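Local coordinates for protein probable ribosomal RNA small subunit methyltransferase (Thermus thermophilus, PDB 3DMH) that methylates N2 of a guanosine in 16S ribosomal RNA, using S-adenosylmethionine as the methyl donor, at residues V206-V212 with G243-L247; L185-F189 with F200-P204. Residue numbers count along the deposited sequence, not the author numbering.

Interaction 1: residues V206-V212 with G243-L247. With SAM (S-adenosylmethionine), chain D.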
ATOM      1  N   VAL A 206      -2.902   7.420  -1.044  1.00 20.01           N
ATOM      2  CA  VAL A 206      -3.943   6.424  -1.321  1.00 19.57           C
ATOM      3  C   VAL A 206      -4.255   6.358  -2.811  1.00 19.47           C
ATOM      4  O   VAL A 206      -4.015   7.336  -3.564  1.00 20.10           O
ATOM      5  CB  VAL A 206      -5.251   6.715  -0.528  1.00 19.81           C
ATOM      6  CG1 VAL A 206      -4.965   6.751   0.960  1.00 19.90           C
ATOM      7  CG2 VAL A 206      -5.886   8.029  -1.010  1.00 18.89           C
ATOM      8  N   PHE A 207      -4.778   5.208  -3.236  1.00 19.92           N
ATOM      9  CA  PHE A 207      -5.252   5.100  -4.618  1.00 19.48           C
ATOM     10  C   PHE A 207      -6.439   6.040  -4.823  1.00 19.15           C
ATOM     11  O   PHE A 207      -7.363   6.088  -3.997  1.00 19.07           O
ATOM     12  CB  PHE A 207      -5.688   3.669  -4.921  1.00 19.89           C
ATOM     13  CG  PHE A 207      -6.323   3.512  -6.272  1.00 21.08           C
ATOM     14  CD1 PHE A 207      -5.534   3.504  -7.409  1.00 20.47           C
ATOM     15  CD2 PHE A 207      -7.710   3.370  -6.404  1.00 22.00           C
ATOM     16  CE1 PHE A 207      -6.111   3.362  -8.678  1.00 23.57           C
ATOM     17  CE2 PHE A 207      -8.301   3.220  -7.662  1.00 22.59           C
ATOM     18  CZ  PHE A 207      -7.486   3.218  -8.798  1.00 21.40           C
ATOM     19  N   SER A 208      -6.423   6.750  -5.947  1.00 19.19           N
ATOM     20  CA  SER A 208      -7.546   7.603  -6.351  1.00 19.30           C
ATOM     21  C   SER A 208      -7.913   8.670  -5.323  1.00 19.23           C
ATOM     22  O   SER A 208      -9.081   8.872  -4.994  1.00 19.57           O
ATOM     23  CB  SER A 208      -8.771   6.782  -6.771  1.00 19.22           C
ATOM     24  OG  SER A 208      -9.678   7.616  -7.497  1.00 20.35           O
ATOM     25  N   ALA A 209      -6.896   9.391  -4.857  1.00 19.98           N
ATOM     26  CA  ALA A 209      -7.098  10.530  -3.976  1.00 19.97           C
ATOM     27  C   ALA A 209      -8.048  11.542  -4.612  1.00 20.06           C
ATOM     28  O   ALA A 209      -7.944  11.825  -5.807  1.00 20.19           O
ATOM     29  CB  ALA A 209      -5.762  11.203  -3.699  1.00 20.12           C
ATOM     30  N   GLY A 210      -8.959  12.091  -3.816  1.00 20.30           N
ATOM     31  CA  GLY A 210      -9.734  13.270  -4.251  1.00 19.97           C
ATOM     32  C   GLY A 210     -10.983  13.010  -5.079  1.00 20.88           C
ATOM     33  O   GLY A 210     -11.785  13.923  -5.283  1.00 20.69           O
ATOM     34  N   LYS A 211     -11.162  11.772  -5.551  1.00 20.98           N
ATOM     35  CA  LYS A 211     -12.341  11.410  -6.357  1.00 22.34           C
ATOM     36  C   LYS A 211     -12.510   9.904  -6.426  1.00 22.35           C
ATOM     37  O   LYS A 211     -11.535   9.165  -6.355  1.00 22.59           O
ATOM     38  CB  LYS A 211     -12.262  11.965  -7.781  1.00 22.77           C
ATOM     39  CG  LYS A 211     -11.127  11.402  -8.622  1.00 24.76           C
ATOM     40  CD  LYS A 211     -10.916  12.276  -9.863  1.00 28.43           C
ATOM     41  CE  LYS A 211     -10.027  11.589 -10.893  1.00 30.51           C
ATOM     42  NZ  LYS A 211      -8.660  11.351 -10.364  1.00 33.24           N
ATOM     43  N   VAL A 212     -13.753   9.457  -6.591  1.00 22.85           N
ATOM     44  CA  VAL A 212     -14.033   8.035  -6.730  1.00 22.61           C
ATOM     45  C   VAL A 212     -13.578   7.541  -8.109  1.00 21.83           C
ATOM     46  O   VAL A 212     -13.931   8.137  -9.143  1.00 22.12           O
ATOM     47  CB  VAL A 212     -15.533   7.740  -6.486  1.00 23.65           C
ATOM     48  CG1 VAL A 212     -15.827   6.268  -6.678  1.00 22.47           C
ATOM     49  CG2 VAL A 212     -15.924   8.146  -5.068  1.00 24.46           C
ATOM     50  N   GLY A 243      -8.850   0.151   0.115  1.00 18.30           N
ATOM     51  CA  GLY A 243      -8.504   1.567  -0.016  1.00 18.97           C
ATOM     52  C   GLY A 243      -9.191   2.445   1.017  1.00 18.86           C
ATOM     53  O   GLY A 243      -9.415   1.988   2.145  1.00 19.10           O
ATOM     54  N   TYR A 244      -9.524   3.693   0.659  1.00 18.88           N
ATOM     55  CA  TYR A 244     -10.277   4.561   1.600  1.00 19.36           C
ATOM     56  C   TYR A 244     -11.794   4.269   1.628  1.00 19.75           C
ATOM     57  O   TYR A 244     -12.556   4.948   2.316  1.00 19.28           O
ATOM     58  CB  TYR A 244     -10.014   6.049   1.342  1.00 19.38           C
ATOM     59  CG  TYR A 244     -10.410   6.492  -0.029  1.00 19.99           C
ATOM     60  CD1 TYR A 244     -11.757   6.632  -0.390  1.00 20.33           C
ATOM     61  CD2 TYR A 244      -9.433   6.787  -0.973  1.00 19.85           C
ATOM     62  CE1 TYR A 244     -12.107   7.057  -1.671  1.00 20.77           C
ATOM     63  CE2 TYR A 244      -9.774   7.224  -2.247  1.00 18.43           C
ATOM     64  CZ  TYR A 244     -11.099   7.332  -2.590  1.00 20.98           C
ATOM     65  OH  TYR A 244     -11.413   7.737  -3.855  1.00 21.53           O
ATOM     66  N   GLY A 245     -12.222   3.252   0.878  1.00 19.42           N
ATOM     67  CA  GLY A 245     -13.588   2.769   0.989  1.00 20.44           C
ATOM     68  C   GLY A 245     -14.592   3.068  -0.104  1.00 19.65           C
ATOM     69  O   GLY A 245     -15.793   3.025   0.159  1.00 20.62           O
ATOM     70  N   ALA A 246     -14.122   3.296  -1.335  1.00 19.84           N
ATOM     71  CA  ALA A 246     -15.059   3.573  -2.444  1.00 20.35           C
ATOM     72  C   ALA A 246     -16.107   2.470  -2.624  1.00 20.60           C
ATOM     73  O   ALA A 246     -17.264   2.760  -2.918  1.00 20.07           O
ATOM     74  CB  ALA A 246     -14.314   3.827  -3.751  1.00 21.36           C
ATOM     75  N   LEU A 247     -15.711   1.208  -2.436  1.00 20.24           N
ATOM     76  CA  LEU A 247     -16.675   0.083  -2.457  1.00 19.79           C
ATOM     77  C   LEU A 247     -17.245  -0.205  -1.067  1.00 19.82           C
ATOM     78  O   LEU A 247     -18.425  -0.532  -0.914  1.00 20.47           O
ATOM     79  CB  LEU A 247     -16.036  -1.193  -3.017  1.00 20.00           C
ATOM     80  CG  LEU A 247     -15.373  -1.076  -4.392  1.00 20.02           C
ATOM     81  CD1 LEU A 247     -14.746  -2.396  -4.824  1.00 20.30           C
ATOM     82  CD2 LEU A 247     -16.360  -0.594  -5.464  1.00 20.66           C
TER
HETATM   83  N   SAM D 384     -11.135  -0.531  -3.388  1.00 16.82           N
HETATM   84  CA  SAM D 384     -10.547   0.846  -3.524  1.00 17.87           C
HETATM   85  C   SAM D 384     -11.295   1.596  -4.606  1.00 18.59           C
HETATM   86  O   SAM D 384     -12.039   0.915  -5.325  1.00 19.76           O
HETATM   87  OXT SAM D 384     -11.112   2.816  -4.750  1.00 19.44           O
HETATM   88  CB  SAM D 384      -9.066   0.785  -3.908  1.00 17.79           C
HETATM   89  CG  SAM D 384      -8.749   0.071  -5.224  1.00 17.65           C
HETATM   90  SD  SAM D 384      -6.975   0.175  -5.627  1.00 19.20           S
HETATM   91  CE  SAM D 384      -6.993  -0.096  -7.422  1.00 19.57           C
HETATM   92  C5' SAM D 384      -6.253  -1.396  -5.069  1.00 17.16           C
HETATM   93  C4' SAM D 384      -6.035  -1.431  -3.565  1.00 15.33           C
HETATM   94  O4' SAM D 384      -5.374  -2.669  -3.316  1.00 13.93           O
HETATM   95  C3' SAM D 384      -5.155  -0.303  -3.009  1.00 14.02           C
HETATM   96  O3' SAM D 384      -5.804   0.404  -1.960  1.00 13.83           O
HETATM   97  C2' SAM D 384      -3.896  -1.039  -2.540  1.00 13.48           C
HETATM   98  O2' SAM D 384      -3.212  -0.441  -1.456  1.00 14.54           O
HETATM   99  C1' SAM D 384      -4.507  -2.404  -2.230  1.00 13.93           C
HETATM  100  N9  SAM D 384      -3.493  -3.436  -2.127  1.00 11.94           N
HETATM  101  C8  SAM D 384      -2.277  -3.541  -2.798  1.00 13.52           C
HETATM  102  N7  SAM D 384      -1.658  -4.685  -2.416  1.00 12.59           N
HETATM  103  C5  SAM D 384      -2.469  -5.302  -1.486  1.00 11.05           C
HETATM  104  C6  SAM D 384      -2.344  -6.468  -0.721  1.00 11.86           C
HETATM  105  N6  SAM D 384      -1.249  -7.236  -0.795  1.00 12.42           N
HETATM  106  N1  SAM D 384      -3.377  -6.793   0.128  1.00 12.34           N
HETATM  107  C2  SAM D 384      -4.498  -6.001   0.244  1.00 12.71           C
HETATM  108  N3  SAM D 384      -4.623  -4.809  -0.460  1.00 12.22           N
HETATM  109  C4  SAM D 384      -3.618  -4.503  -1.311  1.00 11.34           C
HETATM  110  O   HOH W   1      -8.114   4.061  -1.992  1.00 18.28           O

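Interaction 2: residues L185-F189 with F200-P204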
ATOM      1  N   LEU A 185      -2.357  16.843   6.556  1.00 29.33           N
ATOM      2  CA  LEU A 185      -2.285  15.533   5.909  1.00 28.49           C
ATOM      3  C   LEU A 185      -3.616  15.002   5.406  1.00 27.82           C
ATOM      4  O   LEU A 185      -3.666  14.254   4.429  1.00 28.78           O
ATOM      5  CB  LEU A 185      -1.679  14.525   6.873  1.00 27.94           C
ATOM      6  CG  LEU A 185      -0.249  14.808   7.322  1.00 28.80           C
ATOM      7  CD1 LEU A 185       0.045  14.042   8.599  1.00 29.59           C
ATOM      8  CD2 LEU A 185       0.744  14.466   6.219  1.00 28.63           C
ATOM      9  N   TRP A 186      -4.690  15.365   6.087  1.00 26.97           N
ATOM     10  CA  TRP A 186      -5.986  14.827   5.744  1.00 25.87           C
ATOM     11  C   TRP A 186      -6.692  15.645   4.686  1.00 26.21           C
ATOM     12  O   TRP A 186      -6.692  16.883   4.736  1.00 26.46           O
ATOM     13  CB  TRP A 186      -6.854  14.722   6.979  1.00 25.56           C
ATOM     14  CG  TRP A 186      -6.514  13.572   7.868  1.00 25.01           C
ATOM     15  CD1 TRP A 186      -5.730  13.602   8.980  1.00 24.93           C
ATOM     16  CD2 TRP A 186      -6.963  12.213   7.727  1.00 23.67           C
ATOM     17  NE1 TRP A 186      -5.654  12.346   9.546  1.00 24.93           N
ATOM     18  CE2 TRP A 186      -6.406  11.479   8.796  1.00 24.00           C
ATOM     19  CE3 TRP A 186      -7.784  11.548   6.798  1.00 23.51           C
ATOM     20  CZ2 TRP A 186      -6.642  10.112   8.970  1.00 24.94           C
ATOM     21  CZ3 TRP A 186      -8.014  10.186   6.967  1.00 23.76           C
ATOM     22  CH2 TRP A 186      -7.446   9.486   8.045  1.00 24.90           C
ATOM     23  N   ARG A 187      -7.286  14.942   3.732  1.00 24.32           N
ATOM     24  CA  ARG A 187      -8.170  15.540   2.744  1.00 23.81           C
ATOM     25  C   ARG A 187      -9.527  14.856   2.799  1.00 23.10           C
ATOM     26  O   ARG A 187      -9.642  13.703   3.212  1.00 22.18           O
ATOM     27  CB  ARG A 187      -7.571  15.441   1.332  1.00 24.24           C
ATOM     28  CG  ARG A 187      -6.235  16.187   1.134  1.00 26.67           C
ATOM     29  CD  ARG A 187      -6.321  17.678   1.448  1.00 31.17           C
ATOM     30  NE  ARG A 187      -5.023  18.343   1.305  1.00 33.76           N
ATOM     31  CZ  ARG A 187      -4.218  18.679   2.312  1.00 35.32           C
ATOM     32  NH1 ARG A 187      -4.561  18.440   3.573  1.00 35.98           N
ATOM     33  NH2 ARG A 187      -3.062  19.281   2.056  1.00 36.92           N
ATOM     34  N   ALA A 188     -10.565  15.578   2.393  1.00 22.38           N
ATOM     35  CA  ALA A 188     -11.903  15.008   2.303  1.00 21.95           C
ATOM     36  C   ALA A 188     -12.534  15.467   1.002  1.00 21.57           C
ATOM     37  O   ALA A 188     -12.212  16.546   0.494  1.00 22.81           O
ATOM     38  CB  ALA A 188     -12.756  15.453   3.487  1.00 22.49           C
ATOM     39  N   PHE A 189     -13.431  14.646   0.468  1.00 21.11           N
ATOM     40  CA  PHE A 189     -14.236  15.045  -0.681  1.00 20.54           C
ATOM     41  C   PHE A 189     -15.571  14.306  -0.638  1.00 20.39           C
ATOM     42  O   PHE A 189     -15.675  13.234  -0.061  1.00 19.67           O
ATOM     43  CB  PHE A 189     -13.487  14.779  -1.992  1.00 20.51           C
ATOM     44  CG  PHE A 189     -13.372  13.317  -2.339  1.00 19.55           C
ATOM     45  CD1 PHE A 189     -14.347  12.718  -3.135  1.00 20.91           C
ATOM     46  CD2 PHE A 189     -12.313  12.538  -1.864  1.00 21.22           C
ATOM     47  CE1 PHE A 189     -14.274  11.374  -3.467  1.00 20.72           C
ATOM     48  CE2 PHE A 189     -12.222  11.197  -2.201  1.00 22.23           C
ATOM     49  CZ  PHE A 189     -13.200  10.604  -2.994  1.00 21.88           C
ATOM     50  N   PHE A 200     -15.749  11.000   1.685  1.00 18.98           N
ATOM     51  CA  PHE A 200     -14.537  10.214   1.894  1.00 19.12           C
ATOM     52  C   PHE A 200     -13.423  11.044   2.516  1.00 19.02           C
ATOM     53  O   PHE A 200     -13.312  12.253   2.286  1.00 19.96           O
ATOM     54  CB  PHE A 200     -14.084   9.565   0.591  1.00 19.60           C
ATOM     55  CG  PHE A 200     -15.087   8.609   0.018  1.00 18.61           C
ATOM     56  CD1 PHE A 200     -15.167   7.299   0.479  1.00 19.46           C
ATOM     57  CD2 PHE A 200     -15.978   9.024  -0.965  1.00 19.29           C
ATOM     58  CE1 PHE A 200     -16.101   6.410  -0.046  1.00 19.43           C
ATOM     59  CE2 PHE A 200     -16.925   8.152  -1.496  1.00 19.61           C
ATOM     60  CZ  PHE A 200     -16.984   6.832  -1.040  1.00 20.63           C
ATOM     61  N   HIS A 201     -12.594  10.374   3.313  1.00 18.80           N
ATOM     62  CA  HIS A 201     -11.505  11.013   4.038  1.00 18.29           C
ATOM     63  C   HIS A 201     -10.288  10.173   3.793  1.00 18.58           C
ATOM     64  O   HIS A 201     -10.354   8.949   3.866  1.00 18.51           O
ATOM     65  CB  HIS A 201     -11.785  11.025   5.530  1.00 18.93           C
ATOM     66  CG  HIS A 201     -12.820  12.024   5.931  1.00 19.07           C
ATOM     67  ND1 HIS A 201     -14.174  11.823   5.746  1.00 22.47           N
ATOM     68  CD2 HIS A 201     -12.695  13.257   6.475  1.00 19.27           C
ATOM     69  CE1 HIS A 201     -14.836  12.882   6.182  1.00 21.60           C
ATOM     70  NE2 HIS A 201     -13.962  13.766   6.626  1.00 23.39           N
ATOM     71  N   HIS A 202      -9.183  10.827   3.488  1.00 18.45           N
ATOM     72  CA  HIS A 202      -7.952  10.073   3.276  1.00 18.27           C
ATOM     73  C   HIS A 202      -6.676  10.844   3.531  1.00 18.43           C
ATOM     74  O   HIS A 202      -6.621  12.083   3.448  1.00 18.00           O
ATOM     75  CB  HIS A 202      -7.941   9.436   1.881  1.00 19.44           C
ATOM     76  CG  HIS A 202      -7.976  10.426   0.765  1.00 22.51           C
ATOM     77  ND1 HIS A 202      -6.879  11.185   0.415  1.00 25.60           N
ATOM     78  CD2 HIS A 202      -8.974  10.789  -0.075  1.00 25.60           C
ATOM     79  CE1 HIS A 202      -7.200  11.969  -0.597  1.00 26.00           C
ATOM     80  NE2 HIS A 202      -8.464  11.752  -0.911  1.00 27.38           N
ATOM     81  N   LEU A 203      -5.649  10.065   3.870  1.00 17.78           N
ATOM     82  CA  LEU A 203      -4.290  10.547   4.017  1.00 18.15           C
ATOM     83  C   LEU A 203      -3.588  10.540   2.655  1.00 18.54           C
ATOM     84  O   LEU A 203      -4.164  10.064   1.654  1.00 19.01           O
ATOM     85  CB  LEU A 203      -3.537   9.659   5.021  1.00 17.57           C
ATOM     86  CG  LEU A 203      -4.009   9.756   6.474  1.00 18.65           C
ATOM     87  CD1 LEU A 203      -3.484   8.542   7.249  1.00 19.49           C
ATOM     88  CD2 LEU A 203      -3.503  11.027   7.122  1.00 17.51           C
ATOM     89  N   PRO A 204      -2.354  11.088   2.594  1.00 19.17           N
ATOM     90  CA  PRO A 204      -1.656  11.076   1.313  1.00 18.65           C
ATOM     91  C   PRO A 204      -1.298   9.670   0.835  1.00 19.27           C
ATOM     92  O   PRO A 204      -1.108   8.756   1.653  1.00 19.75           O
ATOM     93  CB  PRO A 204      -0.358  11.847   1.601  1.00 19.23           C
ATOM     94  CG  PRO A 204      -0.612  12.641   2.833  1.00 19.38           C
ATOM     95  CD  PRO A 204      -1.584  11.801   3.636  1.00 19.03           C
TER
HETATM   96  O   HOH W   2      -4.559  13.393   1.854  1.00 37.35           O

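Interaction 1: residues V206-V212 with G243-L247
One wall of the S-adenosylmethionine pocket forms here, where the glycine-rich loop after strand 236-240 of the Rossmann-like methyltransferase domain meets the loop leading to helix 214-227. Gly243 passes with positive phi so close to the cofactor that a CB would clash; its CA lies 3.5 Å from SAM O3'. From the other loop, Phe207 lays a ring face over the sulfonium, CD2 standing 3.4 Å from SAM SD. Tyr244 reaches across: its OH is 2.8 Å from Ser208 O and 2.9 Å from Lys211 O, while its CD2 rests 3.8 Å from Val206 CG2. A water joins Phe207 O (2.9 Å) to Tyr244 N (3.0 Å). Ser208 OG donates to Lys211 O (2.7 Å) across a type II turn whose third residue, Gly210, has the positive phi that favours glycine. Small Ala246 brings CB within 4.1 Å of Val212 CG1 and 3.5 Å of SAM OXT. Two carbonyls thus converge on one hydroxyl, in the loop whose Phe207 faces the positive sulfur.

Interaction 2: residues L185-F189 with F200-P204
Phe200 begins this part of a beta hairpin, strands 187-193 and 196-202, as an antiparallel hydrogen-bonded pair with Phe189: Phe200 N donates to Phe189 O (2.8 Å) and Phe189 N to Phe200 O (3.0 Å). Phe200 CB lies over the Phe189 ring in a CH-pi contact, two bulky apolar side chains filling one face. His201 forms the non-hydrogen-bonded pair with Ala188, whose small methyl fits beneath the imidazole, CB 3.9 Å from the ring centroid. His202 returns to the Phe189 face and pairs with Arg187 through two 2.9 Å bonds, Arg187 N to His202 O and His202 N to Arg187 O. His202 uses both ring nitrogens: ND1 donates to Leu203 O (3.2 Å), NE2 accepts from Gly210 N. Leu203 CD2 makes a CH-pi contact 3.5 Å from the centroid of the five-membered Trp186 ring. Pro204, lacking an amide hydrogen, sets CD 3.3 Å from Leu185 O, which instead accepts from a water that also donates to His202 O, 2.9 Å each.

Along the chain interaction 2 closes at Pro204, just before interaction 1 opens at Val206, so the hairpin runs almost directly into the cofactor-pocket loop. Their centres lie 9 Å apart and the two touch: Gly210 N is hydrogen-bonded to His202 NE2 at 3.0 Å, Gly210 O packs on Phe189 CG at 3.4 Å, and Gly245 O meets Phe200 CE1 at 3.4 Å. The rings of Phe200 and His202 also meet that of Tyr244, and helix 265-277 contacts side chains of both interactions through Ser270. The hairpin therefore backs the loops, whose Phe207, Gly243, Ala246 and Leu247 line the S-adenosylmethionine pocket; the Phe207 side chain lies about 4 Å, between nearest atoms, from the bound guanosine.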